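Local coordinates for 3'-5' exonuclease crn-4 (Caenorhabditis elegans, PDB 5DK5), which degrades RNA and DNA from the 3' end as a metal-dependent DEDDh-family exonuclease and takes part in apoptotic DNA degradation, at residues F102-W105 with L106-L109; S122-D125 with L126-I129; D190-D193 with D194-I198; G260-R263 with L264-G268. All coordinates share one frame; numbering follows the deposited sequence.

Interaction 1: F102-W105 with L106-L109; sequences FQQW and LITL
The indole of Trp-105 carries Leu-109 on one face. Methyl CD1 of Leu-109 sits 3.6 Å from the centroid of the six-membered ring of Trp-105, 13° off the ring normal, a CH-pi contact. Leu-106 reaches the benzo part of the same indole with methyl CD2, which lies 4.0 Å from Trp-105 CE3. The phenyl ring of Phe-102 has Leu-106 CG over one face, and Leu-106 CD1 closes to 3.6 Å from Phe-102 CZ. Of the two methyls of Leu-106, CD1 meets the phenyl ring, and CD2 lies between the two rings, about equally far from each. Trp-105 has CG anti to its backbone N (chi1 -178°), which puts CG beside the carbonyl carbon and turns one ring face to Leu-109.

Phe-102 with Leu-106 and Trp-105 with Leu-109 are i to i+4 contacts on helix 95-109, within the exonuclease fold of the RNase H clan; Trp-105 and Leu-106 are neighbours in sequence. The aromatic side of the helix packs on the sheet: Phe-102 meets Phe-44 and Ile-46 of strand 41-50, and Trp-105 meets Ile-60 and Phe-62 of strand 55-65. Leu-106 also touches Phe-144.

Gln-104 and Thr-108, on the exposed side, make the polar contact. The backbone N of Thr-108 donates at 2.8 Å to Gln-104 O, and the Thr-108 hydroxyl OG1 donates to the same oxygen at 2.9 Å. The hydroxyl comes from above the carbonyl plane, 46° out of it. Thr-108 OG1 lies beside its own backbone N, within reach of that carbonyl.

Interaction 2: S122-D125 with L126-I129; sequences SRQD and LWRI. With IPA (isopropyl alcohol), chain L; IPA (isopropyl alcohol), chain M.
Gln-124 meets Arg-128 in a side-chain hydrogen bond along the first turns of helix 124-136. This helix is the crossover of a beta-alpha-beta unit between strands 116-120 and 147-150. Arg-128 NE donates to Gln-124 OE1 at 2.6 Å, with an N-H...O angle of 177°. The oxygen lies in the guanidinium plane, while the amide and guanidinium planes are turned 34° apart. Gln-124 is bent at chi2 (-60°), which turns its amide forward along the helix, toward Arg-128. Arg-128 NH1 also donates to an isopropyl alcohol, probably from the crystallisation liquor.

The carbonyl O of Gln-124 takes two backbone donors, Arg-128 N and Ile-129 N. The second is the shorter, at 2.9 Å, and marks a wider pi-type turn at 126-129.

Asp-125 is buried near the metal site. Its OD2 accepts from Phe-26 N on strand 20-28, and its OD1 lies close to the like-charged Asp-121. Before the helix, Ser-122 OG accepts a weak capping bond from Gln-124 N. A water bridges Ser-122 O and Leu-126 N.

Trp-127 packs beside the Gln-124 side chain, with the amide nearly perpendicular to the indole, and also rests on Phe-246 of helix 239-249. Gln-124 OE1 approaches the indole at its edge, 3.9 Å from Trp-127 CZ3. On the same ring, Trp-127 CE3 lies 3.8 Å from Arg-123 CD.

Interaction 3: D190-D193 with D194-I198; sequences DAMD and DCLNI
Asp-194 N donates a weak backbone bond to Asp-190 O at 3.5 Å, at the start of helix 191-207. Regular helical bonds follow, from Cys-195 N to Ala-191 O, from Leu-196 N to Met-192 O, and from Asn-197 N to Asp-193 O at 2.9 Å.

Side chains add further polar contacts. Asp-190 is the N-cap, and its OD1 accepts a weak bond from Met-192 N at 3.1 Å. The side-chain ND2 of Asn-197 adds a weak bond, at 2.8 Å, to Asp-193 O, the same oxygen that its backbone N uses. That ND2 also bonds to Ile-185 O, and Asn-197 OD1 accepts from Asn-177, which together fix how the amide is turned. The Asp-193 carboxylate turns back to the loop before the helix, where it accepts from the backbone N of Ala-188 and His-189.

The closest apolar contact is between Met-192 and Cys-195. Met-192 SD lies 4.0 Å from Cys-195 CB. The Met-192 chain, bent at chi2 and chi3 (53° and 64°), folds its sulfur along the helix to get there.

Asp-194 OD2 lies close to the carboxylates of Asp-25 and Glu-27, with which it binds the magnesium ion. Asp-194 CB packs 3.3 Å from Ala-191 O. An asparagine here would probably weaken metal binding, because the site would lose a negative charge and one carboxylate oxygen. Asp-194 OD2 is also hydrogen-bonded to N4 of the bound MES inhibitor. Together, Asp-25, Glu-27 and Asp-194 form the acidic metal site of a DEDDh exonuclease.

Interaction 4: G260-R263 with L264-G268; sequences GDFR and LEMYG
Met-266 lays its terminal methyl against the ring of Phe-262, with Met-266 CE 3.3 Å from Phe-262 CD1. This is a Met-aromatic contact in the long loop between strand 253-256 and helix 300-305, where a short 3-10 turn, 264-266, precedes three of the four zinc-binding cysteines, Cys-270, Cys-273 and Cys-280. The sulfur stands oblique to the ring, 4.7 Å from Met-266 SD to the centroid of Phe-262 and 52° off the normal. The Phe-262 ring also meets Gln-147 of strand 147-150. On another part of the ring, Leu-264 CD1 lies 3.9 Å from Phe-262 CE2, and the backbone N of Leu-264 sits over one face.

The sulfur has a polar role as well. Arg-263 N donates to Met-266 SD at 3.2 Å, a weak but straight bond. The backbone closes the turn in the other direction, from Met-266 N to Arg-263 O at 3.1 Å. That donor stands above the carbonyl plane, 56° out of it. Arg-263 and Met-266 are thus tied by two bonds.

With an alanine in place of Met-266, Arg-263 N would probably lose its sulfur acceptor, and Phe-262 CD1 and CE1 would lose the methyl packed against them.

Met-266 also touches Ile-257 and Arg-271. Beside the turn, Arg-263 CB touches Glu-265 CG at 3.9 Å.

The four contacts follow one another along the chain without touching. Interactions 1, 2 and 3 all belong to the exonuclease fold. Interactions 2 and 3 are the nearest to the metal site: Asp-194 of interaction 3 lies about 3 Å from the magnesium ion and Asp-125 of interaction 2 about 5 Å, side chain to ion. The nearest atoms of these two contacts are about 6 Å apart. Interaction 1 is more remote, with the Phe-102 side chain about 11 Å from that of Asp-25. Interaction 4 lies on the zinc side of the chain; its Met-266 side chain is about 12 Å from the zinc ion, and it is about 27 Å from interaction 3, centre to centre.

Interaction 1: F102-W105 with L106-L109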
# COMPACT_ATOMS: atom_id res chain seq x y z
N PHE B 102 -25.48 1.05 4.31
CA PHE B 102 -25.57 2.01 5.40
C PHE B 102 -26.80 2.90 5.25
O PHE B 102 -27.48 3.20 6.23
CB PHE B 102 -24.30 2.85 5.46
CG PHE B 102 -24.49 4.21 6.08
CD1 PHE B 102 -24.64 4.34 7.45
CD2 PHE B 102 -24.51 5.34 5.29
CE1 PHE B 102 -24.82 5.59 8.02
CE2 PHE B 102 -24.68 6.59 5.85
CZ PHE B 102 -24.84 6.72 7.22
N GLN B 103 -27.10 3.31 4.02
CA GLN B 103 -28.27 4.13 3.75
C GLN B 103 -29.56 3.35 4.03
O GLN B 103 -30.51 3.89 4.60
CB GLN B 103 -28.27 4.63 2.31
CG GLN B 103 -27.19 5.66 2.03
CD GLN B 103 -27.34 6.29 0.66
OE1 GLN B 103 -27.10 5.65 -0.36
NE2 GLN B 103 -27.73 7.56 0.64
N GLN B 104 -29.59 2.09 3.61
CA GLN B 104 -30.75 1.24 3.86
C GLN B 104 -30.95 1.02 5.36
O GLN B 104 -32.08 0.97 5.85
CB GLN B 104 -30.60 -0.10 3.15
CG GLN B 104 -31.78 -1.04 3.35
CD GLN B 104 -33.09 -0.42 2.93
OE1 GLN B 104 -33.20 0.16 1.85
NE2 GLN B 104 -34.10 -0.53 3.79
N TRP B 105 -29.84 0.90 6.08
CA TRP B 105 -29.87 0.72 7.53
C TRP B 105 -30.57 1.89 8.21
O TRP B 105 -31.36 1.70 9.14
CB TRP B 105 -28.44 0.57 8.06
CG TRP B 105 -28.35 0.32 9.54
CD1 TRP B 105 -28.72 -0.80 10.21
CD2 TRP B 105 -27.81 1.22 10.52
NE1 TRP B 105 -28.47 -0.66 11.55
CE2 TRP B 105 -27.91 0.57 11.77
CE3 TRP B 105 -27.27 2.50 10.47
CZ2 TRP B 105 -27.48 1.17 12.95
CZ3 TRP B 105 -26.85 3.10 11.65
CH2 TRP B 105 -26.95 2.43 12.87
N LEU B 106 -30.29 3.11 7.75
CA LEU B 106 -30.95 4.29 8.28
C LEU B 106 -32.46 4.23 8.02
O LEU B 106 -33.26 4.57 8.90
CB LEU B 106 -30.38 5.56 7.65
CG LEU B 106 -28.91 5.88 7.94
CD1 LEU B 106 -28.46 7.08 7.13
CD2 LEU B 106 -28.68 6.12 9.43
N ILE B 107 -32.84 3.78 6.83
CA ILE B 107 -34.25 3.66 6.48
C ILE B 107 -34.91 2.58 7.33
O ILE B 107 -36.02 2.78 7.83
CB ILE B 107 -34.43 3.32 4.98
CG1 ILE B 107 -33.88 4.47 4.13
CG2 ILE B 107 -35.92 3.08 4.66
CD1 ILE B 107 -33.99 4.24 2.64
N THR B 108 -34.23 1.45 7.50
CA THR B 108 -34.76 0.35 8.29
C THR B 108 -35.02 0.77 9.73
O THR B 108 -35.99 0.34 10.34
CB THR B 108 -33.81 -0.86 8.28
OG1 THR B 108 -33.54 -1.26 6.93
CG2 THR B 108 -34.41 -2.03 9.04
N LEU B 109 -34.15 1.62 10.26
CA LEU B 109 -34.33 2.13 11.62
C LEU B 109 -35.50 3.10 11.70
O LEU B 109 -36.00 3.40 12.79
CB LEU B 109 -33.05 2.82 12.11
CG LEU B 109 -31.84 1.93 12.40
CD1 LEU B 109 -30.68 2.79 12.87
CD2 LEU B 109 -32.14 0.85 13.42

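Interaction 2: S122-D125 with L126-I129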
# COMPACT_ATOMS: atom_id res chain seq x y z
N SER B 122 -13.58 13.94 16.37
CA SER B 122 -12.86 15.01 15.68
C SER B 122 -13.50 15.29 14.33
O SER B 122 -14.50 14.66 13.96
CB SER B 122 -11.38 14.65 15.50
OG SER B 122 -11.22 13.59 14.57
N ARG B 123 -12.93 16.23 13.59
CA ARG B 123 -13.42 16.58 12.27
C ARG B 123 -12.99 15.55 11.23
O ARG B 123 -13.58 15.45 10.16
CB ARG B 123 -12.93 17.97 11.86
CG ARG B 123 -11.41 18.11 11.82
CD ARG B 123 -10.98 19.48 11.32
NE ARG B 123 -11.50 20.56 12.16
CZ ARG B 123 -11.38 21.86 11.87
NH1 ARG B 123 -10.78 22.25 10.76
NH2 ARG B 123 -11.88 22.76 12.70
N GLN B 124 -11.95 14.79 11.57
CA GLN B 124 -11.30 13.89 10.62
C GLN B 124 -12.26 12.93 9.92
O GLN B 124 -12.19 12.77 8.70
CB GLN B 124 -10.21 13.08 11.34
CG GLN B 124 -9.13 13.93 11.98
CD GLN B 124 -8.41 14.80 10.98
OE1 GLN B 124 -8.17 14.39 9.84
NE2 GLN B 124 -8.06 16.02 11.38
N ASP B 125 -13.15 12.31 10.68
CA ASP B 125 -14.03 11.27 10.15
C ASP B 125 -14.87 11.74 8.96
O ASP B 125 -14.97 11.04 7.95
CB ASP B 125 -14.95 10.73 11.24
CG ASP B 125 -14.21 9.92 12.29
OD1 ASP B 125 -13.76 10.51 13.29
OD2 ASP B 125 -14.09 8.69 12.11
N LEU B 126 -15.47 12.92 9.08
CA LEU B 126 -16.40 13.40 8.06
C LEU B 126 -15.79 14.46 7.14
O LEU B 126 -16.00 14.43 5.93
CB LEU B 126 -17.66 13.95 8.73
CG LEU B 126 -18.54 12.90 9.43
CD1 LEU B 126 -19.77 13.56 10.03
CD2 LEU B 126 -18.96 11.77 8.49
N TRP B 127 -15.05 15.41 7.70
CA TRP B 127 -14.46 16.46 6.88
C TRP B 127 -13.39 15.91 5.93
O TRP B 127 -13.32 16.31 4.77
CB TRP B 127 -13.86 17.57 7.74
CG TRP B 127 -12.81 18.35 7.01
CD1 TRP B 127 -13.00 19.27 6.02
CD2 TRP B 127 -11.39 18.26 7.20
NE1 TRP B 127 -11.79 19.76 5.59
CE2 TRP B 127 -10.79 19.16 6.30
CE3 TRP B 127 -10.57 17.51 8.06
CZ2 TRP B 127 -9.41 19.33 6.22
CZ3 TRP B 127 -9.20 17.68 7.98
CH2 TRP B 127 -8.64 18.58 7.07
N ARG B 128 -12.54 15.01 6.42
CA ARG B 128 -11.45 14.46 5.61
C ARG B 128 -11.79 13.09 5.04
O ARG B 128 -11.94 12.93 3.82
CB ARG B 128 -10.16 14.36 6.43
CG ARG B 128 -8.98 13.77 5.65
CD ARG B 128 -7.67 13.89 6.41
NE ARG B 128 -7.67 13.10 7.64
CZ ARG B 128 -7.43 11.79 7.69
NH1 ARG B 128 -7.17 11.11 6.58
NH2 ARG B 128 -7.46 11.16 8.86
N ILE B 129 -11.92 12.10 5.91
CA ILE B 129 -12.07 10.71 5.49
C ILE B 129 -13.30 10.50 4.63
O ILE B 129 -13.21 9.94 3.53
CB ILE B 129 -12.12 9.76 6.71
CG1 ILE B 129 -10.78 9.80 7.45
CG2 ILE B 129 -12.48 8.33 6.29
CD1 ILE B 129 -10.73 8.99 8.74
C1 IPA L . -10.55 19.25 17.50
C2 IPA L . -10.44 18.07 16.55
C3 IPA L . -8.98 17.75 16.31
O2 IPA L . -11.05 18.41 15.33
C1 IPA M . -6.58 11.64 1.69
C2 IPA M . -6.13 12.82 2.51
C3 IPA M . -7.11 13.96 2.34
O2 IPA M . -6.07 12.44 3.87
O HOH W 1 -15.89 14.46 11.65

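Interaction 3: D190-D193 with D194-I198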
# COMPACT_ATOMS: atom_id res chain seq x y z
N ASP B 190 -10.87 -2.16 17.67
CA ASP B 190 -11.05 -1.63 16.32
C ASP B 190 -12.00 -0.42 16.34
O ASP B 190 -12.13 0.26 17.36
CB ASP B 190 -11.57 -2.73 15.39
CG ASP B 190 -12.91 -3.30 15.83
OD1 ASP B 190 -13.55 -2.73 16.74
OD2 ASP B 190 -13.32 -4.33 15.25
N ALA B 191 -12.64 -0.15 15.21
CA ALA B 191 -13.52 1.01 15.06
C ALA B 191 -14.65 1.02 16.08
O ALA B 191 -15.01 2.08 16.61
CB ALA B 191 -14.09 1.04 13.66
N MET B 192 -15.23 -0.15 16.34
CA MET B 192 -16.39 -0.23 17.22
C MET B 192 -16.02 0.14 18.65
O MET B 192 -16.84 0.67 19.39
CB MET B 192 -17.00 -1.64 17.17
CG MET B 192 -18.26 -1.81 18.01
SD MET B 192 -19.55 -0.59 17.66
CE MET B 192 -19.94 -0.97 15.95
N ASP B 193 -14.77 -0.12 19.03
CA ASP B 193 -14.29 0.26 20.35
C ASP B 193 -14.27 1.78 20.49
O ASP B 193 -14.63 2.32 21.54
CB ASP B 193 -12.89 -0.31 20.61
CG ASP B 193 -12.92 -1.79 20.93
OD1 ASP B 193 -13.96 -2.44 20.67
OD2 ASP B 193 -11.90 -2.31 21.43
N ASP B 194 -13.84 2.46 19.43
CA ASP B 194 -13.86 3.92 19.41
C ASP B 194 -15.29 4.42 19.57
O ASP B 194 -15.55 5.35 20.33
CB ASP B 194 -13.25 4.46 18.12
CG ASP B 194 -11.76 4.19 18.02
OD1 ASP B 194 -11.25 3.38 18.82
OD2 ASP B 194 -11.10 4.78 17.14
N CYS B 195 -16.21 3.80 18.84
CA CYS B 195 -17.62 4.15 18.91
C CYS B 195 -18.15 4.03 20.34
O CYS B 195 -18.83 4.93 20.84
CB CYS B 195 -18.45 3.27 17.98
SG CYS B 195 -18.29 3.68 16.23
N LEU B 196 -17.82 2.92 20.99
CA LEU B 196 -18.28 2.67 22.35
C LEU B 196 -17.69 3.67 23.34
O LEU B 196 -18.38 4.15 24.23
CB LEU B 196 -17.93 1.24 22.78
CG LEU B 196 -18.66 0.12 22.03
CD1 LEU B 196 -18.08 -1.23 22.40
CD2 LEU B 196 -20.16 0.16 22.29
N ASN B 197 -16.41 3.99 23.16
CA ASN B 197 -15.75 4.96 24.03
C ASN B 197 -16.35 6.35 23.86
O ASN B 197 -16.62 7.04 24.85
CB ASN B 197 -14.24 5.01 23.73
CG ASN B 197 -13.48 3.91 24.45
OD1 ASN B 197 -13.36 3.93 25.67
ND2 ASN B 197 -12.95 2.96 23.68
N ILE B 198 -16.56 6.77 22.62
CA ILE B 198 -17.15 8.07 22.33
C ILE B 198 -18.57 8.14 22.88
O ILE B 198 -18.99 9.16 23.42
CB ILE B 198 -17.16 8.36 20.82
CG1 ILE B 198 -15.73 8.53 20.31
CG2 ILE B 198 -17.97 9.63 20.51
CD1 ILE B 198 -15.61 8.53 18.79

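Interaction 4: G260-R263 with L264-G268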
# COMPACT_ATOMS: atom_id res chain seq x y z
N GLY B 260 -26.16 27.69 20.27
CA GLY B 260 -27.44 28.39 20.28
C GLY B 260 -27.82 28.94 18.92
O GLY B 260 -28.90 29.52 18.77
N ASP B 261 -26.96 28.74 17.93
CA ASP B 261 -27.18 29.28 16.59
C ASP B 261 -27.72 28.23 15.62
O ASP B 261 -28.21 28.57 14.54
CB ASP B 261 -25.88 29.86 16.03
CG ASP B 261 -25.39 31.06 16.83
OD1 ASP B 261 -25.82 31.22 17.99
OD2 ASP B 261 -24.58 31.84 16.29
N PHE B 262 -27.61 26.96 15.99
CA PHE B 262 -28.03 25.87 15.11
C PHE B 262 -29.54 25.62 15.16
O PHE B 262 -30.12 25.49 16.24
CB PHE B 262 -27.30 24.58 15.45
CG PHE B 262 -27.80 23.39 14.68
CD1 PHE B 262 -27.43 23.21 13.36
CD2 PHE B 262 -28.64 22.46 15.28
CE1 PHE B 262 -27.89 22.12 12.65
CE2 PHE B 262 -29.10 21.37 14.56
CZ PHE B 262 -28.72 21.20 13.25
N ARG B 263 -30.15 25.55 13.98
CA ARG B 263 -31.56 25.20 13.84
C ARG B 263 -31.68 23.93 13.01
O ARG B 263 -30.88 23.70 12.10
CB ARG B 263 -32.35 26.34 13.19
CG ARG B 263 -32.10 27.72 13.80
CD ARG B 263 -32.42 27.74 15.29
NE ARG B 263 -32.01 28.99 15.92
CZ ARG B 263 -31.87 29.17 17.23
NH1 ARG B 263 -32.11 28.16 18.06
NH2 ARG B 263 -31.49 30.34 17.71
N LEU B 264 -32.68 23.11 13.32
CA LEU B 264 -32.88 21.86 12.60
C LEU B 264 -33.20 22.09 11.12
O LEU B 264 -32.91 21.24 10.28
CB LEU B 264 -34.00 21.04 13.24
CG LEU B 264 -33.52 20.01 14.27
CD1 LEU B 264 -32.81 20.69 15.42
CD2 LEU B 264 -34.69 19.17 14.77
N GLU B 265 -33.79 23.24 10.82
CA GLU B 265 -34.18 23.56 9.45
C GLU B 265 -32.98 23.90 8.57
O GLU B 265 -33.12 24.14 7.38
CB GLU B 265 -35.17 24.72 9.43
CG GLU B 265 -34.64 26.02 10.04
CD GLU B 265 -35.56 27.20 9.80
OE1 GLU B 265 -36.28 27.21 8.78
OE2 GLU B 265 -35.56 28.13 10.63
N MET B 266 -31.79 23.92 9.18
CA MET B 266 -30.56 24.15 8.42
C MET B 266 -30.21 22.92 7.59
O MET B 266 -29.49 23.02 6.60
CB MET B 266 -29.41 24.50 9.36
CG MET B 266 -29.51 25.89 9.98
SD MET B 266 -28.36 26.16 11.35
CE MET B 266 -26.93 25.21 10.83
N TYR B 267 -30.73 21.77 7.99
CA TYR B 267 -30.59 20.55 7.20
C TYR B 267 -31.58 20.62 6.03
O TYR B 267 -32.76 20.86 6.28
CB TYR B 267 -30.86 19.31 8.06
CG TYR B 267 -30.69 18.00 7.31
CD1 TYR B 267 -31.67 17.55 6.44
CD2 TYR B 267 -29.56 17.22 7.48
CE1 TYR B 267 -31.52 16.36 5.75
CE2 TYR B 267 -29.40 16.03 6.80
CZ TYR B 267 -30.38 15.60 5.93
OH TYR B 267 -30.23 14.42 5.25
N GLY B 268 -31.17 20.42 4.77
CA GLY B 268 -29.80 20.20 4.32
C GLY B 268 -29.41 21.29 3.34
O GLY B 268 -29.31 21.06 2.14